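Transcriptional regulator AcuR (PDB 3BRU) represses transcription of its own operon as a TetR-family DNA-binding regulator, probably by binding two operator sequences in the promoter. Local coordinates at residues 151-154 against 155-158; 86-89 against 90-93. One frame throughout, in Å; residues are numbered along the deposited sequence.

Interaction 1. Residues 151-154 against 155-158; sequences VLET and WQRR
Two torsions bring Val-151 and Trp-155 together, one helical turn apart: CG1 of Val-151 stands anti to the backbone N (chi1 175°), whereas CG of Trp-155 lies beside its own N (chi1 -64°), turning the indole back along the helix. Val-151 CG1 sits over one face of the six-membered ring of Trp-155, 3.9 Å from its centroid, a CH-pi contact displaced toward the rim, where Val-151 CG1 comes within 3.4 Å of Trp-155 CZ2. Leu-152 CD2 comes obliquely to the same ring, 3.9 Å from Trp-155 CE3. The main-chain bond Trp-155 N to Val-151 O (3.1 Å) ties the first pair again. Replacing the indole by an alanine side chain is likely to leave the Val-151 and Leu-152 methyls without the aromatic surface they pack on, and a gap toward helices 74-97 and 178-199. Further round the helix, the guanidinium of Arg-157 folds back over Thr-154 CA, and a water donates to Glu-153 O and weakly accepts from Gln-156 NE2. Gln-156 OE1 accepts a hydrogen bond from Arg-195 of the second subunit. Helix 143-167 here packs against helices 74-97, 129-135 and 178-199, with Trp-155 touching Phe-89, Val-130 and Trp-186.

Interaction 2. Residues 86-89 against 90-93; sequences DTYF and ARLL
Phe-89 and Leu-92, three residues apart, meet through a CH-pi contact. The methyl CD2 of Leu-92 stands over one face of the Phe-89 ring and is shifted toward the rim, 3.6 Å from the ring centroid and 15° off the ring normal; the shortest approach of Leu-92 CD2 is 3.5 Å, to Phe-89 CE1. The ring is available for this because Phe-89 CG is anti to the backbone N (chi1 -159°), a torsion that swings the phenyl along the helix in the direction of the following turn. There Leu-93 meets it as well, Leu-93 CG lying obliquely 4.0 Å from Phe-89 CE2, so that two successive leucines bear on one aromatic group.

On the more exposed side Arg-91 runs along Tyr-88, its chain extended from CG to NE, and Arg-91 NH2 arrives at the edge of the phenol ring, near its plane, 3.6 Å from Tyr-88 CD1. The guanidinium is therefore not stacked on the ring; the two planes are inclined by 38°. The CG2 methyl of Thr-87 approaches the same NH2.

Ala-90, with little side chain to offer, contributes mainly through the backbone: Ala-90 N donates to Asp-86 O at 3.1 Å, from above the carbonyl plane. Leu-93 N to Phe-89 O is straighter, while the bonds from Arg-91 and Leu-92 between them are weak.

This part of helix 74-97 has two neighbours: Phe-89, Leu-92 and Leu-93 meet Phe-111 of helix 104-120, and Phe-89, Leu-93 and Asp-86 reach Trp-155 of helix 143-167.

Both interactions are local turns of long helices, their centres 11 Å apart, and interaction 2 comes first along the chain, on helix 74-97, with interaction 1 following on helix 143-167. The helices meet directly here: Trp-155 NE1 lies 3.3 Å from Phe-89 CD2, and Arg-158 NH1 makes a probable hydrogen bond to Ala-90 O while its NH2 forms a salt bridge with Asp-94, further along helix 74-97. Each aromatic residue thus serves its own helix and the interface at once. Helix 74-97 follows the predicted helix-turn-helix motif in the chain, whereas 151-158 lies in the TetR-type C-terminal domain, consistent with a direct mechanical connection between the DNA-binding end and a helix that touches the second subunit.

Interaction 1. Residues 151-154 against 155-158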
ATOM      1  N   VAL A 151      13.582   7.804  -0.590  1.00 18.73           N
ATOM      2  CA  VAL A 151      12.577   8.849  -0.814  1.00 18.36           C
ATOM      3  C   VAL A 151      11.587   8.952   0.386  1.00 18.18           C
ATOM      4  O   VAL A 151      11.309  10.047   0.893  1.00 17.86           O
ATOM      5  CB  VAL A 151      11.810   8.564  -2.114  1.00 19.12           C
ATOM      6  CG1 VAL A 151      10.698   9.527  -2.320  1.00 19.65           C
ATOM      7  CG2 VAL A 151      12.769   8.568  -3.342  1.00 20.04           C
ATOM      8  N   LEU A 152      11.082   7.805   0.833  1.00 17.66           N
ATOM      9  CA  LEU A 152      10.176   7.704   1.972  1.00 17.27           C
ATOM     10  C   LEU A 152      10.776   8.253   3.274  1.00 17.33           C
ATOM     11  O   LEU A 152      10.113   8.946   4.043  1.00 17.22           O
ATOM     12  CB  LEU A 152       9.773   6.230   2.164  1.00 17.43           C
ATOM     13  CG  LEU A 152       8.749   5.640   1.157  1.00 18.15           C
ATOM     14  CD1 LEU A 152       8.696   4.074   1.195  1.00 13.22           C
ATOM     15  CD2 LEU A 152       7.363   6.229   1.353  1.00 14.20           C
ATOM     16  N   GLU A 153      12.028   7.907   3.532  1.00 17.61           N
ATOM     17  CA  GLU A 153      12.733   8.426   4.678  1.00 18.52           C
ATOM     18  C   GLU A 153      12.918   9.928   4.591  1.00 19.08           C
ATOM     19  O   GLU A 153      12.859  10.592   5.617  1.00 20.42           O
ATOM     20  CB  GLU A 153      14.039   7.684   4.888  1.00 17.94           C
ATOM     21  CG  GLU A 153      13.792   6.385   5.657  1.00 21.74           C
ATOM     22  CD  GLU A 153      14.954   5.408   5.551  1.00 27.56           C
ATOM     23  OE1 GLU A 153      15.970   5.770   4.895  1.00 29.70           O
ATOM     24  OE2 GLU A 153      14.850   4.276   6.101  1.00 29.52           O
ATOM     25  N   THR A 154      13.099  10.475   3.395  1.00 19.10           N
ATOM     26  CA  THR A 154      13.128  11.927   3.247  1.00 20.41           C
ATOM     27  C   THR A 154      11.815  12.562   3.666  1.00 20.94           C
ATOM     28  O   THR A 154      11.802  13.537   4.433  1.00 22.27           O
ATOM     29  CB  THR A 154      13.478  12.365   1.789  1.00 20.67           C
ATOM     30  OG1 THR A 154      14.793  11.890   1.490  1.00 20.80           O
ATOM     31  CG2 THR A 154      13.454  13.926   1.613  1.00 18.54           C
ATOM     32  N   TRP A 155      10.711  12.011   3.161  1.00 20.97           N
ATOM     33  CA  TRP A 155       9.397  12.493   3.505  1.00 19.88           C
ATOM     34  C   TRP A 155       9.153  12.442   5.015  1.00 21.28           C
ATOM     35  O   TRP A 155       8.601  13.409   5.601  1.00 21.72           O
ATOM     36  CB  TRP A 155       8.358  11.699   2.759  1.00 19.13           C
ATOM     37  CG  TRP A 155       8.420  11.852   1.258  1.00 18.88           C
ATOM     38  CD1 TRP A 155       9.111  12.808   0.530  1.00 17.69           C
ATOM     39  CD2 TRP A 155       7.736  11.042   0.297  1.00 19.21           C
ATOM     40  NE1 TRP A 155       8.905  12.615  -0.821  1.00 16.71           N
ATOM     41  CE2 TRP A 155       8.063  11.548  -0.993  1.00 17.91           C
ATOM     42  CE3 TRP A 155       6.870   9.929   0.397  1.00 19.82           C
ATOM     43  CZ2 TRP A 155       7.569  10.969  -2.172  1.00 20.34           C
ATOM     44  CZ3 TRP A 155       6.367   9.357  -0.779  1.00 17.79           C
ATOM     45  CH2 TRP A 155       6.716   9.879  -2.044  1.00 19.89           C
ATOM     46  N   GLN A 156       9.558  11.328   5.635  1.00 20.57           N
ATOM     47  CA  GLN A 156       9.449  11.115   7.071  1.00 21.17           C
ATOM     48  C   GLN A 156      10.276  12.105   7.888  1.00 21.55           C
ATOM     49  O   GLN A 156       9.801  12.614   8.884  1.00 21.57           O
ATOM     50  CB  GLN A 156       9.856   9.667   7.420  1.00 20.92           C
ATOM     51  CG  GLN A 156       8.783   8.640   7.111  1.00 19.84           C
ATOM     52  CD  GLN A 156       9.232   7.184   7.289  1.00 21.35           C
ATOM     53  OE1 GLN A 156       8.532   6.275   6.846  1.00 21.94           O
ATOM     54  NE2 GLN A 156      10.399   6.960   7.911  1.00 20.42           N
ATOM     55  N   ARG A 157      11.499  12.384   7.464  1.00 22.13           N
ATOM     56  CA  ARG A 157      12.347  13.394   8.125  1.00 24.21           C
ATOM     57  C   ARG A 157      11.734  14.803   8.071  1.00 24.06           C
ATOM     58  O   ARG A 157      11.854  15.588   9.026  1.00 24.07           O
ATOM     59  CB  ARG A 157      13.712  13.465   7.448  1.00 23.53           C
ATOM     60  CG  ARG A 157      14.811  12.836   8.196  1.00 27.92           C
ATOM     61  CD  ARG A 157      16.175  13.025   7.469  1.00 28.28           C
ATOM     62  NE  ARG A 157      16.338  12.064   6.374  1.00 33.75           N
ATOM     63  CZ  ARG A 157      16.400  12.394   5.085  1.00 36.07           C
ATOM     64  NH1 ARG A 157      16.353  13.684   4.683  1.00 36.32           N
ATOM     65  NH2 ARG A 157      16.512  11.421   4.191  1.00 36.55           N
ATOM     66  N   ARG A 158      11.109  15.150   6.949  1.00 23.65           N
ATOM     67  CA  ARG A 158      10.501  16.480   6.835  1.00 23.85           C
ATOM     68  C   ARG A 158       9.288  16.585   7.767  1.00 23.87           C
ATOM     69  O   ARG A 158       9.062  17.615   8.390  1.00 24.17           O
ATOM     70  CB  ARG A 158      10.103  16.783   5.392  1.00 23.40           C
ATOM     71  CG  ARG A 158      11.287  16.877   4.455  1.00 24.31           C
ATOM     72  CD  ARG A 158      10.829  17.341   3.070  1.00 27.09           C
ATOM     73  NE  ARG A 158      10.407  18.743   3.087  1.00 26.12           N
ATOM     74  CZ  ARG A 158      10.171  19.489   2.002  1.00 25.73           C
ATOM     75  NH1 ARG A 158      10.300  18.976   0.771  1.00 22.76           N
ATOM     76  NH2 ARG A 158       9.821  20.761   2.155  1.00 22.13           N
TER
HETATM   77  O   HOH W   1      13.170   8.976   8.188  1.00 40.90           O

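Interaction 2. Residues 86-89 against 90-93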
ATOM      1  N   ASP A  86      10.808  12.197  -6.825  1.00 23.45           N
ATOM      2  CA  ASP A  86      11.352  12.839  -5.628  1.00 24.69           C
ATOM      3  C   ASP A  86      11.459  14.380  -5.745  1.00 24.19           C
ATOM      4  O   ASP A  86      11.196  15.089  -4.788  1.00 24.14           O
ATOM      5  CB  ASP A  86      12.729  12.280  -5.286  1.00 24.98           C
ATOM      6  CG  ASP A  86      13.158  12.610  -3.844  1.00 29.30           C
ATOM      7  OD1 ASP A  86      12.337  13.087  -3.010  1.00 33.79           O
ATOM      8  OD2 ASP A  86      14.329  12.357  -3.521  1.00 34.39           O
ATOM      9  N   THR A  87      11.876  14.880  -6.899  1.00 24.22           N
ATOM     10  CA  THR A  87      12.100  16.316  -7.089  1.00 24.39           C
ATOM     11  C   THR A  87      10.781  17.065  -7.142  1.00 24.51           C
ATOM     12  O   THR A  87      10.625  18.124  -6.507  1.00 23.91           O
ATOM     13  CB  THR A  87      12.915  16.586  -8.348  1.00 24.34           C
ATOM     14  OG1 THR A  87      14.235  16.100  -8.120  1.00 24.53           O
ATOM     15  CG2 THR A  87      13.005  18.091  -8.670  1.00 24.87           C
ATOM     16  N   TYR A  88       9.815  16.498  -7.852  1.00 24.20           N
ATOM     17  CA  TYR A  88       8.598  17.231  -8.068  1.00 24.90           C
ATOM     18  C   TYR A  88       7.732  17.195  -6.840  1.00 24.99           C
ATOM     19  O   TYR A  88       7.110  18.213  -6.475  1.00 24.86           O
ATOM     20  CB  TYR A  88       7.937  16.815  -9.384  1.00 26.28           C
ATOM     21  CG  TYR A  88       8.932  17.066 -10.551  1.00 28.37           C
ATOM     22  CD1 TYR A  88       9.692  18.269 -10.601  1.00 28.29           C
ATOM     23  CD2 TYR A  88       9.157  16.098 -11.554  1.00 29.75           C
ATOM     24  CE1 TYR A  88      10.622  18.517 -11.613  1.00 28.66           C
ATOM     25  CE2 TYR A  88      10.093  16.328 -12.584  1.00 29.62           C
ATOM     26  CZ  TYR A  88      10.824  17.545 -12.605  1.00 30.71           C
ATOM     27  OH  TYR A  88      11.737  17.807 -13.624  1.00 30.21           O
ATOM     28  N   PHE A  89       7.767  16.052  -6.148  1.00 24.30           N
ATOM     29  CA  PHE A  89       7.049  15.884  -4.901  1.00 23.09           C
ATOM     30  C   PHE A  89       7.583  16.749  -3.777  1.00 22.03           C
ATOM     31  O   PHE A  89       6.794  17.201  -2.956  1.00 22.47           O
ATOM     32  CB  PHE A  89       7.100  14.420  -4.459  1.00 23.34           C
ATOM     33  CG  PHE A  89       6.025  14.063  -3.499  1.00 24.21           C
ATOM     34  CD1 PHE A  89       4.732  13.791  -3.956  1.00 26.30           C
ATOM     35  CD2 PHE A  89       6.274  14.029  -2.119  1.00 24.66           C
ATOM     36  CE1 PHE A  89       3.717  13.459  -3.041  1.00 25.45           C
ATOM     37  CE2 PHE A  89       5.263  13.707  -1.213  1.00 21.59           C
ATOM     38  CZ  PHE A  89       3.992  13.413  -1.675  1.00 22.62           C
ATOM     39  N   ALA A  90       8.908  16.934  -3.713  1.00 20.11           N
ATOM     40  CA  ALA A  90       9.526  17.818  -2.741  1.00 19.48           C
ATOM     41  C   ALA A  90       8.937  19.226  -2.864  1.00 21.04           C
ATOM     42  O   ALA A  90       8.737  19.892  -1.846  1.00 21.77           O
ATOM     43  CB  ALA A  90      11.014  17.863  -2.929  1.00 18.27           C
ATOM     44  N   ARG A  91       8.641  19.676  -4.082  1.00 21.07           N
ATOM     45  CA  ARG A  91       8.048  21.012  -4.296  1.00 23.15           C
ATOM     46  C   ARG A  91       6.608  21.149  -3.807  1.00 23.91           C
ATOM     47  O   ARG A  91       6.161  22.234  -3.426  1.00 24.89           O
ATOM     48  CB  ARG A  91       8.158  21.451  -5.776  1.00 22.72           C
ATOM     49  CG  ARG A  91       9.603  21.669  -6.174  1.00 23.50           C
ATOM     50  CD  ARG A  91       9.780  22.710  -7.256  1.00 26.02           C
ATOM     51  NE  ARG A  91      11.186  22.787  -7.631  1.00 27.27           N
ATOM     52  CZ  ARG A  91      11.730  22.144  -8.668  1.00 29.80           C
ATOM     53  NH1 ARG A  91      13.041  22.275  -8.901  1.00 28.88           N
ATOM     54  NH2 ARG A  91      10.978  21.382  -9.475  1.00 27.43           N
ATOM     55  N   LEU A  92       5.866  20.056  -3.839  1.00 24.75           N
ATOM     56  CA  LEU A  92       4.535  20.080  -3.313  1.00 25.81           C
ATOM     57  C   LEU A  92       4.564  20.129  -1.770  1.00 25.68           C
ATOM     58  O   LEU A  92       3.806  20.881  -1.161  1.00 25.91           O
ATOM     59  CB  LEU A  92       3.723  18.934  -3.917  1.00 26.77           C
ATOM     60  CG  LEU A  92       2.615  18.185  -3.181  1.00 30.62           C
ATOM     61  CD1 LEU A  92       1.482  17.755  -4.122  1.00 34.06           C
ATOM     62  CD2 LEU A  92       3.295  16.951  -2.592  1.00 35.97           C
ATOM     63  N   LEU A  93       5.466  19.369  -1.156  1.00 25.50           N
ATOM     64  CA  LEU A  93       5.719  19.454   0.278  1.00 24.97           C
ATOM     65  C   LEU A  93       6.226  20.831   0.711  1.00 25.31           C
ATOM     66  O   LEU A  93       5.936  21.271   1.817  1.00 25.87           O
ATOM     67  CB  LEU A  93       6.724  18.370   0.726  1.00 24.55           C
ATOM     68  CG  LEU A  93       6.278  16.907   0.890  1.00 24.42           C
ATOM     69  CD1 LEU A  93       7.434  16.005   1.329  1.00 23.33           C
ATOM     70  CD2 LEU A  93       5.118  16.771   1.869  1.00 23.77           C
TER